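Local coordinates for protein YJHT (PDB 2UVK) that speeds the interconversion of the alpha- and beta-anomers of N-acetylneuraminate (sialic acid) in the bacterial periplasm, working as a homodimeric kelch-repeat beta-propeller, at residues P4-P9 / A331-V336; V8-G13 / Y309-P314; W204-E209 / L255-G260; A218-D223 / W231-P236. One frame throughout, in Å; residues are numbered along the deposited sequence.

Contact 1: residues P4-P9 / A331-V336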
loop_
_atom_site.group_PDB
_atom_site.type_symbol
_atom_site.label_atom_id
_atom_site.label_comp_id
_atom_site.label_asym_id
_atom_site.label_seq_id
_atom_site.Cartn_x
_atom_site.Cartn_y
_atom_site.Cartn_z
ATOM N N PRO B 4 -27.817 3.727 -28.461
ATOM C CA PRO B 4 -28.811 4.568 -27.822
ATOM C C PRO B 4 -28.201 5.307 -26.617
ATOM O O PRO B 4 -27.228 4.828 -26.013
ATOM C CB PRO B 4 -29.885 3.576 -27.357
ATOM C CG PRO B 4 -29.627 2.335 -28.090
ATOM C CD PRO B 4 -28.228 2.319 -28.541
ATOM N N GLU B 5 -28.781 6.453 -26.286
ATOM C CA GLU B 5 -28.320 7.238 -25.138
ATOM C C GLU B 5 -28.350 6.384 -23.887
ATOM O O GLU B 5 -29.262 5.582 -23.693
ATOM C CB GLU B 5 -29.204 8.475 -24.927
ATOM C CG GLU B 5 -29.261 9.454 -26.104
ATOM C CD GLU B 5 -27.890 9.898 -26.563
ATOM O OE1 GLU B 5 -27.191 10.534 -25.760
ATOM O OE2 GLU B 5 -27.493 9.608 -27.719
ATOM N N THR B 6 -27.366 6.548 -23.008
ATOM C CA THR B 6 -27.403 5.793 -21.769
ATOM C C THR B 6 -28.637 6.241 -20.979
ATOM O O THR B 6 -29.073 7.391 -21.131
ATOM C CB THR B 6 -26.130 5.979 -20.938
ATOM O OG1 THR B 6 -25.880 7.370 -20.752
ATOM C CG2 THR B 6 -24.932 5.351 -21.668
ATOM N N PRO B 7 -29.246 5.333 -20.195
ATOM C CA PRO B 7 -30.488 5.719 -19.499
ATOM C C PRO B 7 -30.406 6.894 -18.520
ATOM O O PRO B 7 -31.427 7.531 -18.227
ATOM C CB PRO B 7 -30.908 4.428 -18.785
ATOM C CG PRO B 7 -30.298 3.340 -19.614
ATOM C CD PRO B 7 -28.958 3.900 -20.006
ATOM N N VAL B 8 -29.216 7.159 -17.995
ATOM C CA VAL B 8 -28.960 8.353 -17.174
ATOM C C VAL B 8 -27.597 8.917 -17.601
ATOM O O VAL B 8 -26.813 8.176 -18.197
ATOM C CB VAL B 8 -28.957 8.034 -15.671
ATOM C CG1 VAL B 8 -30.340 7.526 -15.211
ATOM C CG2 VAL B 8 -27.846 7.046 -15.315
ATOM N N PRO B 9 -27.320 10.215 -17.335
ATOM C CA PRO B 9 -25.987 10.790 -17.590
ATOM C C PRO B 9 -24.921 9.983 -16.873
ATOM O O PRO B 9 -25.113 9.584 -15.738
ATOM C CB PRO B 9 -26.096 12.209 -17.022
ATOM C CG PRO B 9 -27.586 12.515 -17.071
ATOM C CD PRO B 9 -28.251 11.226 -16.787
ATOM N N ALA B 331 -22.058 15.380 -16.937
ATOM C CA ALA B 331 -22.097 14.010 -17.443
ATOM C C ALA B 331 -22.926 13.965 -18.722
ATOM O O ALA B 331 -23.914 14.703 -18.867
ATOM C CB ALA B 331 -22.687 13.084 -16.401
ATOM N N VAL B 332 -22.559 13.069 -19.643
ATOM C CA VAL B 332 -23.285 12.928 -20.902
ATOM C C VAL B 332 -23.769 11.487 -21.086
ATOM O O VAL B 332 -23.357 10.584 -20.370
ATOM C CB VAL B 332 -22.439 13.396 -22.103
ATOM C CG1 VAL B 332 -22.053 14.881 -21.945
ATOM C CG2 VAL B 332 -21.201 12.532 -22.278
ATOM N N THR B 333 -24.675 11.303 -22.050
ATOM C CA THR B 333 -25.331 10.016 -22.287
ATOM C C THR B 333 -24.981 9.385 -23.639
ATOM O O THR B 333 -25.350 8.234 -23.896
ATOM C CB THR B 333 -26.869 10.193 -22.280
ATOM O OG1 THR B 333 -27.247 11.138 -23.286
ATOM C CG2 THR B 333 -27.377 10.681 -20.908
ATOM N N ASP B 334 -24.291 10.130 -24.495
ATOM C CA ASP B 334 -24.068 9.688 -25.880
ATOM C C ASP B 334 -22.789 8.868 -26.021
ATOM O O ASP B 334 -21.949 8.832 -25.115
ATOM C CB ASP B 334 -24.043 10.874 -26.843
ATOM C CG ASP B 334 -22.936 11.842 -26.540
ATOM O OD1 ASP B 334 -22.683 12.107 -25.344
ATOM O OD2 ASP B 334 -22.329 12.374 -27.485
ATOM N N SER B 335 -22.662 8.217 -27.174
ATOM C CA SER B 335 -21.530 7.361 -27.489
ATOM C C SER B 335 -20.900 7.792 -28.798
ATOM O O SER B 335 -21.572 8.357 -29.657
ATOM C CB SER B 335 -21.968 5.906 -27.594
ATOM O OG SER B 335 -22.311 5.399 -26.319
ATOM N N VAL B 336 -19.604 7.527 -28.918
ATOM C CA VAL B 336 -18.810 7.879 -30.091
ATOM C C VAL B 336 -18.090 6.619 -30.547
ATOM O O VAL B 336 -17.703 5.775 -29.729
ATOM C CB VAL B 336 -17.746 8.967 -29.721
ATOM C CG1 VAL B 336 -17.079 9.556 -30.977
ATOM C CG2 VAL B 336 -18.384 10.066 -28.871
HETATM O O HOH W 1 -24.763 5.955 -25.634
#

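Contact 2: residues V8-G13 / Y309-P314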
loop_
_atom_site.group_PDB
_atom_site.type_symbol
_atom_site.label_atom_id
_atom_site.label_comp_id
_atom_site.label_asym_id
_atom_site.label_seq_id
_atom_site.Cartn_x
_atom_site.Cartn_y
_atom_site.Cartn_z
ATOM N N VAL B 8 -29.216 7.159 -17.995
ATOM C CA VAL B 8 -28.960 8.353 -17.174
ATOM C C VAL B 8 -27.597 8.917 -17.601
ATOM O O VAL B 8 -26.813 8.176 -18.197
ATOM C CB VAL B 8 -28.957 8.034 -15.671
ATOM C CG1 VAL B 8 -30.340 7.526 -15.211
ATOM C CG2 VAL B 8 -27.846 7.046 -15.315
ATOM N N PRO B 9 -27.320 10.215 -17.335
ATOM C CA PRO B 9 -25.987 10.790 -17.590
ATOM C C PRO B 9 -24.921 9.983 -16.873
ATOM O O PRO B 9 -25.113 9.584 -15.738
ATOM C CB PRO B 9 -26.096 12.209 -17.022
ATOM C CG PRO B 9 -27.586 12.515 -17.071
ATOM C CD PRO B 9 -28.251 11.226 -16.787
ATOM N N PHE B 10 -23.811 9.710 -17.564
ATOM C CA PHE B 10 -22.948 8.585 -17.209
ATOM C C PHE B 10 -21.460 8.935 -17.233
ATOM O O PHE B 10 -20.763 8.729 -18.234
ATOM C CB PHE B 10 -23.258 7.415 -18.165
ATOM C CG PHE B 10 -22.483 6.171 -17.877
ATOM C CD1 PHE B 10 -21.740 5.550 -18.883
ATOM C CD2 PHE B 10 -22.520 5.576 -16.632
ATOM C CE1 PHE B 10 -21.004 4.414 -18.623
ATOM C CE2 PHE B 10 -21.801 4.430 -16.381
ATOM C CZ PHE B 10 -21.032 3.847 -17.402
ATOM N N LYS B 11 -20.966 9.437 -16.109
ATOM C CA LYS B 11 -19.552 9.770 -15.955
ATOM C C LYS B 11 -18.949 8.979 -14.816
ATOM O O LYS B 11 -19.655 8.612 -13.877
ATOM C CB LYS B 11 -19.352 11.273 -15.698
ATOM C CG LYS B 11 -19.876 11.801 -14.343
ATOM C CD LYS B 11 -19.629 13.288 -14.225
ATOM C CE LYS B 11 -20.165 13.804 -12.909
ATOM N NZ LYS B 11 -19.914 15.276 -12.693
ATOM N N SER B 12 -17.645 8.711 -14.897
ATOM C CA SER B 12 -16.905 8.042 -13.840
ATOM C C SER B 12 -17.319 6.596 -13.605
ATOM O O SER B 12 -16.950 5.993 -12.585
ATOM C CB SER B 12 -17.001 8.833 -12.525
ATOM O OG SER B 12 -16.868 10.224 -12.765
ATOM N N GLY B 13 -18.022 6.018 -14.589
ATOM C CA GLY B 13 -18.510 4.649 -14.491
ATOM C C GLY B 13 -17.513 3.652 -15.034
ATOM O O GLY B 13 -16.362 4.006 -15.318
ATOM N N TYR B 309 -13.391 10.766 -18.568
ATOM C CA TYR B 309 -14.048 9.940 -17.551
ATOM C C TYR B 309 -15.353 9.322 -18.012
ATOM O O TYR B 309 -16.432 9.535 -17.443
ATOM C CB TYR B 309 -14.237 10.731 -16.259
ATOM C CG TYR B 309 -12.921 11.199 -15.689
ATOM C CD1 TYR B 309 -12.050 10.304 -15.081
ATOM C CD2 TYR B 309 -12.529 12.532 -15.792
ATOM C CE1 TYR B 309 -10.828 10.732 -14.574
ATOM C CE2 TYR B 309 -11.317 12.969 -15.276
ATOM C CZ TYR B 309 -10.473 12.065 -14.667
ATOM O OH TYR B 309 -9.257 12.468 -14.145
ATOM N N GLY B 310 -15.225 8.568 -19.090
ATOM C CA GLY B 310 -16.273 7.664 -19.572
ATOM C C GLY B 310 -15.744 6.243 -19.683
ATOM O O GLY B 310 -14.804 5.859 -19.008
ATOM N N VAL B 311 -16.435 5.460 -20.505
ATOM C CA VAL B 311 -16.072 4.067 -20.760
ATOM C C VAL B 311 -15.512 3.875 -22.187
ATOM O O VAL B 311 -16.032 4.445 -23.115
ATOM C CB VAL B 311 -17.276 3.135 -20.518
ATOM C CG1 VAL B 311 -17.000 1.711 -21.036
ATOM C CG2 VAL B 311 -17.654 3.157 -19.032
ATOM N N SER B 312 -14.391 3.176 -22.277
ATOM C CA SER B 312 -13.748 2.832 -23.556
ATOM C C SER B 312 -13.868 1.328 -23.750
ATOM O O SER B 312 -13.490 0.583 -22.857
ATOM C CB SER B 312 -12.250 3.154 -23.498
ATOM O OG SER B 312 -11.957 4.517 -23.523
ATOM N N LEU B 313 -14.337 0.894 -24.923
ATOM C CA LEU B 313 -14.457 -0.547 -25.210
ATOM C C LEU B 313 -14.013 -0.823 -26.645
ATOM O O LEU B 313 -14.242 0.012 -27.496
ATOM C CB LEU B 313 -15.893 -1.010 -25.046
ATOM C CG LEU B 313 -16.463 -0.957 -23.627
ATOM C CD1 LEU B 313 -17.937 -1.317 -23.626
ATOM C CD2 LEU B 313 -15.656 -1.893 -22.711
ATOM N N PRO B 314 -13.374 -1.985 -26.888
ATOM C CA PRO B 314 -13.116 -2.396 -28.278
ATOM C C PRO B 314 -14.385 -2.913 -28.934
ATOM O O PRO B 314 -15.064 -3.746 -28.358
ATOM C CB PRO B 314 -12.097 -3.540 -28.120
ATOM C CG PRO B 314 -12.384 -4.134 -26.811
ATOM C CD PRO B 314 -12.829 -2.961 -25.930
HETATM O O HOH W 2 -15.005 6.395 -16.185
#

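Contact 3: residues W204-E209 / L255-G260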
loop_
_atom_site.group_PDB
_atom_site.type_symbol
_atom_site.label_atom_id
_atom_site.label_comp_id
_atom_site.label_asym_id
_atom_site.label_seq_id
_atom_site.Cartn_x
_atom_site.Cartn_y
_atom_site.Cartn_z
ATOM N N TRP B 204 -0.533 -1.063 -23.009
ATOM C CA TRP B 204 -0.102 0.322 -22.979
ATOM C C TRP B 204 -0.862 1.091 -21.894
ATOM O O TRP B 204 -2.058 0.884 -21.747
ATOM C CB TRP B 204 -0.351 0.962 -24.340
ATOM C CG TRP B 204 0.404 0.290 -25.449
ATOM C CD1 TRP B 204 1.664 0.587 -25.842
ATOM C CD2 TRP B 204 -0.058 -0.773 -26.309
ATOM N NE1 TRP B 204 2.031 -0.229 -26.880
ATOM C CE2 TRP B 204 1.004 -1.080 -27.184
ATOM C CE3 TRP B 204 -1.239 -1.509 -26.409
ATOM C CZ2 TRP B 204 0.904 -2.075 -28.165
ATOM C CZ3 TRP B 204 -1.337 -2.497 -27.389
ATOM C CH2 TRP B 204 -0.262 -2.771 -28.247
ATOM N N LEU B 205 -0.139 1.937 -21.152
ATOM C CA LEU B 205 -0.664 2.805 -20.066
ATOM C C LEU B 205 -0.396 4.235 -20.482
ATOM O O LEU B 205 0.759 4.654 -20.564
ATOM C CB LEU B 205 0.037 2.506 -18.744
ATOM C CG LEU B 205 0.058 1.055 -18.262
ATOM C CD1 LEU B 205 0.886 0.936 -16.969
ATOM C CD2 LEU B 205 -1.347 0.539 -18.041
ATOM N N ILE B 206 -1.453 4.997 -20.780
ATOM C CA ILE B 206 -1.330 6.298 -21.401
ATOM C C ILE B 206 -1.724 7.431 -20.453
ATOM O O ILE B 206 -2.875 7.510 -19.999
ATOM C CB ILE B 206 -2.145 6.410 -22.717
ATOM C CG1 ILE B 206 -1.837 5.226 -23.672
ATOM C CG2 ILE B 206 -1.889 7.737 -23.375
ATOM C CD1 ILE B 206 -2.783 5.086 -24.833
ATOM N N ASN B 207 -0.775 8.316 -20.189
ATOM C CA ASN B 207 -0.969 9.495 -19.374
ATOM C C ASN B 207 -1.472 9.148 -17.950
ATOM O O ASN B 207 -1.035 8.146 -17.393
ATOM C CB ASN B 207 -1.880 10.514 -20.087
ATOM C CG ASN B 207 -1.237 11.187 -21.289
ATOM O OD1 ASN B 207 -0.287 10.669 -21.939
ATOM N ND2 ASN B 207 -1.761 12.339 -21.609
ATOM N N GLY B 208 -2.387 9.952 -17.378
ATOM C CA GLY B 208 -2.778 9.796 -15.980
ATOM C C GLY B 208 -2.214 10.859 -15.058
ATOM O O GLY B 208 -1.258 11.584 -15.415
ATOM N N GLU B 209 -2.765 10.944 -13.858
ATOM C CA GLU B 209 -2.223 11.834 -12.833
ATOM C C GLU B 209 -1.003 11.210 -12.202
ATOM O O GLU B 209 -1.044 10.037 -11.842
ATOM C CB GLU B 209 -3.235 12.085 -11.714
ATOM C CG GLU B 209 -4.318 13.075 -12.048
ATOM C CD GLU B 209 -5.063 13.546 -10.787
ATOM O OE1 GLU B 209 -5.269 12.733 -9.880
ATOM O OE2 GLU B 209 -5.356 14.757 -10.664
ATOM N N LEU B 255 -2.866 2.401 -32.014
ATOM C CA LEU B 255 -3.624 2.803 -30.797
ATOM C C LEU B 255 -4.391 4.108 -31.047
ATOM O O LEU B 255 -3.873 5.018 -31.685
ATOM C CB LEU B 255 -2.719 3.007 -29.580
ATOM C CG LEU B 255 -1.674 1.978 -29.155
ATOM C CD1 LEU B 255 -0.886 2.578 -27.994
ATOM C CD2 LEU B 255 -2.287 0.654 -28.765
ATOM N N ILE B 256 -5.621 4.186 -30.537
ATOM C CA ILE B 256 -6.412 5.416 -30.534
ATOM C C ILE B 256 -6.432 5.962 -29.099
ATOM O O ILE B 256 -6.779 5.218 -28.178
ATOM C CB ILE B 256 -7.863 5.169 -30.956
ATOM C CG1 ILE B 256 -7.920 4.558 -32.349
ATOM C CG2 ILE B 256 -8.654 6.489 -30.930
ATOM C CD1 ILE B 256 -9.244 3.904 -32.649
ATOM N N PHE B 257 -6.017 7.216 -28.920
ATOM C CA PHE B 257 -6.117 7.920 -27.602
ATOM C C PHE B 257 -6.848 9.226 -27.810
ATOM O O PHE B 257 -6.418 10.071 -28.593
ATOM C CB PHE B 257 -4.735 8.207 -27.014
ATOM C CG PHE B 257 -4.757 8.863 -25.621
ATOM C CD1 PHE B 257 -5.393 8.247 -24.571
ATOM C CD2 PHE B 257 -4.071 10.055 -25.370
ATOM C CE1 PHE B 257 -5.392 8.822 -23.286
ATOM C CE2 PHE B 257 -4.076 10.639 -24.112
ATOM C CZ PHE B 257 -4.767 10.018 -23.060
ATOM N N ALA B 258 -7.956 9.394 -27.087
ATOM C CA ALA B 258 -8.843 10.542 -27.296
ATOM C C ALA B 258 -9.267 11.161 -25.969
ATOM O O ALA B 258 -9.449 10.483 -24.988
ATOM C CB ALA B 258 -10.068 10.147 -28.090
ATOM N N GLY B 259 -9.420 12.476 -25.989
ATOM C CA GLY B 259 -9.976 13.195 -24.847
ATOM C C GLY B 259 -9.113 13.174 -23.602
ATOM O O GLY B 259 -7.889 13.055 -23.669
ATOM N N GLY B 260 -9.767 13.266 -22.441
ATOM C CA GLY B 260 -9.081 13.446 -21.189
ATOM C C GLY B 260 -9.183 14.887 -20.729
ATOM O O GLY B 260 -9.597 15.759 -21.487
#

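Contact 4: residues A218-D223 / W231-P236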
loop_
_atom_site.group_PDB
_atom_site.type_symbol
_atom_site.label_atom_id
_atom_site.label_comp_id
_atom_site.label_asym_id
_atom_site.label_seq_id
_atom_site.Cartn_x
_atom_site.Cartn_y
_atom_site.Cartn_z
ATOM N N ALA B 218 3.391 10.727 -20.321
ATOM C CA ALA B 218 4.049 9.457 -20.567
ATOM C C ALA B 218 3.115 8.418 -21.181
ATOM O O ALA B 218 1.876 8.441 -20.966
ATOM C CB ALA B 218 4.664 8.922 -19.290
ATOM N N VAL B 219 3.730 7.470 -21.882
ATOM C CA VAL B 219 3.104 6.287 -22.407
ATOM C C VAL B 219 4.028 5.148 -22.072
ATOM O O VAL B 219 5.177 5.142 -22.504
ATOM C CB VAL B 219 2.935 6.329 -23.922
ATOM C CG1 VAL B 219 2.350 5.022 -24.455
ATOM C CG2 VAL B 219 2.129 7.548 -24.304
ATOM N N PHE B 220 3.558 4.197 -21.279
ATOM C CA PHE B 220 4.333 3.023 -20.931
ATOM C C PHE B 220 3.821 1.797 -21.655
ATOM O O PHE B 220 2.627 1.609 -21.807
ATOM C CB PHE B 220 4.285 2.777 -19.433
ATOM C CG PHE B 220 4.726 3.953 -18.616
ATOM C CD1 PHE B 220 6.070 4.243 -18.475
ATOM C CD2 PHE B 220 3.795 4.762 -17.963
ATOM C CE1 PHE B 220 6.477 5.304 -17.741
ATOM C CE2 PHE B 220 4.204 5.832 -17.195
ATOM C CZ PHE B 220 5.551 6.104 -17.079
ATOM N N GLU B 221 4.750 0.940 -22.079
ATOM C CA GLU B 221 4.428 -0.309 -22.690
ATOM C C GLU B 221 4.900 -1.434 -21.788
ATOM O O GLU B 221 6.074 -1.488 -21.366
ATOM C CB GLU B 221 5.151 -0.389 -24.039
ATOM C CG GLU B 221 4.837 -1.588 -24.849
ATOM C CD GLU B 221 5.636 -1.544 -26.111
ATOM O OE1 GLU B 221 6.835 -1.923 -26.026
ATOM O OE2 GLU B 221 5.081 -1.037 -27.121
ATOM N N LEU B 222 3.999 -2.351 -21.520
ATOM C CA LEU B 222 4.307 -3.589 -20.841
ATOM C C LEU B 222 4.395 -4.656 -21.912
ATOM O O LEU B 222 3.437 -4.882 -22.620
ATOM C CB LEU B 222 3.220 -3.970 -19.818
ATOM C CG LEU B 222 3.155 -3.131 -18.528
ATOM C CD1 LEU B 222 2.935 -1.628 -18.759
ATOM C CD2 LEU B 222 2.052 -3.686 -17.602
ATOM N N ASP B 223 5.559 -5.292 -21.999
ATOM C CA ASP B 223 5.850 -6.303 -23.006
ATOM C C ASP B 223 5.944 -7.679 -22.334
ATOM O O ASP B 223 6.902 -7.977 -21.621
ATOM C CB ASP B 223 7.142 -5.893 -23.681
ATOM C CG ASP B 223 7.563 -6.856 -24.786
ATOM O OD1 ASP B 223 6.997 -7.962 -24.882
ATOM O OD2 ASP B 223 8.480 -6.487 -25.554
ATOM N N TRP B 231 9.294 -3.481 -19.257
ATOM C CA TRP B 231 8.637 -2.168 -19.254
ATOM C C TRP B 231 9.444 -1.180 -20.090
ATOM O O TRP B 231 10.678 -1.098 -19.930
ATOM C CB TRP B 231 8.576 -1.619 -17.832
ATOM C CG TRP B 231 7.806 -2.426 -16.867
ATOM C CD1 TRP B 231 8.165 -3.611 -16.335
ATOM C CD2 TRP B 231 6.538 -2.084 -16.277
ATOM N NE1 TRP B 231 7.200 -4.058 -15.448
ATOM C CE2 TRP B 231 6.182 -3.139 -15.411
ATOM C CE3 TRP B 231 5.668 -0.990 -16.407
ATOM C CZ2 TRP B 231 5.003 -3.126 -14.643
ATOM C CZ3 TRP B 231 4.471 -0.983 -15.633
ATOM C CH2 TRP B 231 4.153 -2.057 -14.788
ATOM N N ASN B 232 8.756 -0.432 -20.949
ATOM C CA ASN B 232 9.370 0.547 -21.845
ATOM C C ASN B 232 8.627 1.866 -21.759
ATOM O O ASN B 232 7.387 1.897 -21.670
ATOM C CB ASN B 232 9.279 0.068 -23.303
ATOM C CG ASN B 232 10.010 -1.230 -23.555
ATOM O OD1 ASN B 232 9.420 -2.213 -24.041
ATOM N ND2 ASN B 232 11.298 -1.248 -23.246
ATOM N N LYS B 233 9.368 2.959 -21.776
ATOM C CA LYS B 233 8.815 4.274 -22.003
ATOM C C LYS B 233 8.735 4.518 -23.481
ATOM O O LYS B 233 9.767 4.545 -24.162
ATOM C CB LYS B 233 9.675 5.372 -21.392
ATOM C CG LYS B 233 9.507 5.559 -19.917
ATOM C CD LYS B 233 10.412 6.675 -19.427
ATOM C CE LYS B 233 10.132 7.052 -18.003
ATOM N NZ LYS B 233 11.061 8.107 -17.559
ATOM N N LEU B 234 7.536 4.711 -23.990
ATOM C CA LEU B 234 7.329 5.021 -25.377
ATOM C C LEU B 234 7.327 6.527 -25.581
ATOM O O LEU B 234 7.475 7.303 -24.639
ATOM C CB LEU B 234 6.041 4.389 -25.926
ATOM C CG LEU B 234 5.856 2.876 -25.864
ATOM C CD1 LEU B 234 4.633 2.463 -26.703
ATOM C CD2 LEU B 234 7.126 2.153 -26.326
ATOM N N ALA B 235 7.147 6.951 -26.827
ATOM C CA ALA B 235 7.004 8.363 -27.109
ATOM C C ALA B 235 5.766 8.868 -26.398
ATOM O O ALA B 235 4.756 8.178 -26.379
ATOM C CB ALA B 235 6.871 8.604 -28.607
ATOM N N PRO B 236 5.856 10.050 -25.794
ATOM C CA PRO B 236 4.713 10.625 -25.123
ATOM C C PRO B 236 3.638 11.128 -26.060
ATOM O O PRO B 236 3.828 11.244 -27.282
ATOM C CB PRO B 236 5.322 11.777 -24.340
ATOM C CG PRO B 236 6.580 12.130 -25.098
ATOM C CD PRO B 236 7.063 10.886 -25.680
HETATM O O HOH W 3 6.744 7.896 -22.021
#

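Contact 1: residues P4-P9 / A331-V336
Thr333 gives its hydroxyl to Glu5: OG1 donates to OE1 over a short 2.5 Å, entering on the anti lone pair, the side turned away from OE2. The Glu5 chain is bent at chi2 (-54°), which turns CD toward Thr333 and Asp334, and the two side chains cross at about a right angle. OE2 is taken up by the amino group of Ser1. Asp334 runs alongside Glu5 and points the same way; the like charges OE1 of Glu5 and OD1 of Asp334 stay 4.8 Å apart, a repulsion probably eased by the salt bridge from Asp334 to Arg307.

The carbonyl O of Thr333 is gripped twice. Thr6 N reaches it at 2.8 Å in a nearly straight bond (168°), and a water donates to it at 2.9 Å. That water also donates to Pro4 O, which Trp45 NE1 also reaches, and accepts from Ser335 OG, stitching both segments together. Thr6 OG1, lying against the CA of Thr333, serves its own loop by donating to Val8 O at 2.8 Å. Next to the polar patch the contact turns apolar: Thr333 CG2 rests against CA and N of Pro9, and Pro9 CB meets Ala331 CB at 3.6 Å.

In this kelch beta-propeller the contact binds the N-terminal tail, which leads into the first blade, to the loop that leads into strand 335-341 of the last blade, joining the two ends of the ring.

Contact 2: residues V8-G13 / Y309-P314
Phe10 and Val311 meet where the chain running into the first propeller blade passes the start of the last blade's inner strand 311-315, another tie between the two ends of the ring. Their side chains cross obliquely. Val311 sends one methyl, CG2, to the ring, 3.6 Å from CE1 and slightly farther from CZ, so it touches the outer half of the phenyl at a slant. CG of Phe10 stands anti to its backbone N (chi1 -178°), and the ring beyond it comes up to the strand, while Ile24 and Ala29 pack against it as well.

Tyr309 behaves differently. Its CB faces Ser12, but in the conformer given the side chain leads away, its nearest atoms about 5 Å from those of Glu209, the predicted proton acceptor. What it contributes here is mainly its carbonyl. Lys11 brings CA to 3.5 Å from that oxygen as a C-H contact, then extends its own side chain off to the carbonyl of Gly329. A water lies 2.9 Å from Gly13 O and equally far from Gly310 O. The direct link is Ser12 N to Tyr309 O, 2.9 Å and almost straight at 172°, with the donor standing 42° out of the carbonyl plane.

Contact 3: residues W204-E209 / L255-G260
Leu255 sets a methyl over the indole of Trp204, and Ile206 one over the ring of Phe257, in the buried interface between two neighbouring blades of the propeller. Strands 204-206 and 255-258 come from consecutive four-stranded sheets that lie face on face: their axes pass 10.1 Å apart and run nearly the same way, 20° from parallel. That spacing is bridged entirely by side chains.

The two aromatic residues stand on opposite sides of the interface, each answered by an aliphatic branch from the other sheet. The indole of Trp204 presents a face to CD2 of Leu255, which lies over the six-membered ring, shifted toward the rim and closest to CE3 at 3.4 Å, while CD1 sits by the five-membered ring, 3.7 Å from CG. The indole N-H points to the carboxylate of Glu221, so its polar edge is satisfied within its own blade, and Trp292 meets the ring too.

Phe257 has CG anti to its backbone N (chi1 -177°), and its side chain slides past Ile206 in the opposite direction. Ile206 carries CG2 anti to its own backbone N, aimed across at the phenyl, whereas CD1 comes to 4.1 Å from CD1 of the same Phe257 and more loosely to Leu255 CD1, at 4.5 Å. Asn207 brings its amide obliquely to the same phenyl. Past Asn207 the chain leads on to Glu209, the predicted proton acceptor. The Ile206 methyl is centred almost perfectly: CG2 stands 3.5 Å from the Phe257 centroid, 3° off the ring normal.

Contact 4: residues A218-D223 / W231-P236
Leu234 and Glu221 pack at the tight heart of this pairing, the Leu234 methyls lying across the aliphatic base and the carboxylate of Glu221, with CD1 3.6 Å from OE2. The Glu221 chain is fully extended, CG anti to the backbone N (chi1 -176°), and the buried acid has its partner, Trp204, in the next strand. Val219 adds CG1 beside Leu234 CB. The backbones are clamped here: Glu221 and Asn232 form a hydrogen-bonded pair, Glu221 N to Asn232 O at 2.8 Å and the return bond at 2.9 Å, and Leu234 N reaches Val219 O at 2.8 Å.

The other half of the Val219-Leu234 pair is looser: a water bridges Val219 N and Leu234 O, accepting from the first and donating to the second at 2.8 Å, near where 231-236 runs on to exposed Ala235 and Pro236.

On the face holding Phe220, Leu222, Trp231 and Lys233, packing is again close at one end. Leu222 lies over the indole of Trp231, its CG 12° off the normal of the six-membered ring and CD1 3.5 Å from CZ3. Toward the solvent side, the straight Lys233 chain runs alongside Phe220 with CG 3.7 Å from CE1, and its charged end makes a cation-pi contact with Trp188.

This is an antiparallel beta hairpin, the two outer strands of a four-stranded kelch blade.

Contact 3 is the core contact, all buried and largely apolar, with methyls on aromatic faces between two blades; contact 4 lies within one of those blades, its centre about 17 Å from that of the chain, and combines backbone ladder bonds with side-chain packing on both faces. The two adjoin: strands 202-206 and 219-223 are neighbours, probably bonded, Leu205 N to Phe220 O at 2.9 Å. Contacts 1 and 2 share Val8 and Pro9 and tie one N-terminal stretch to two separate parts of the last blade. Contact 1 is at the surface and rich in polar side chains and water; contact 2, nearer the centre, has one direct bond and a small apolar touch.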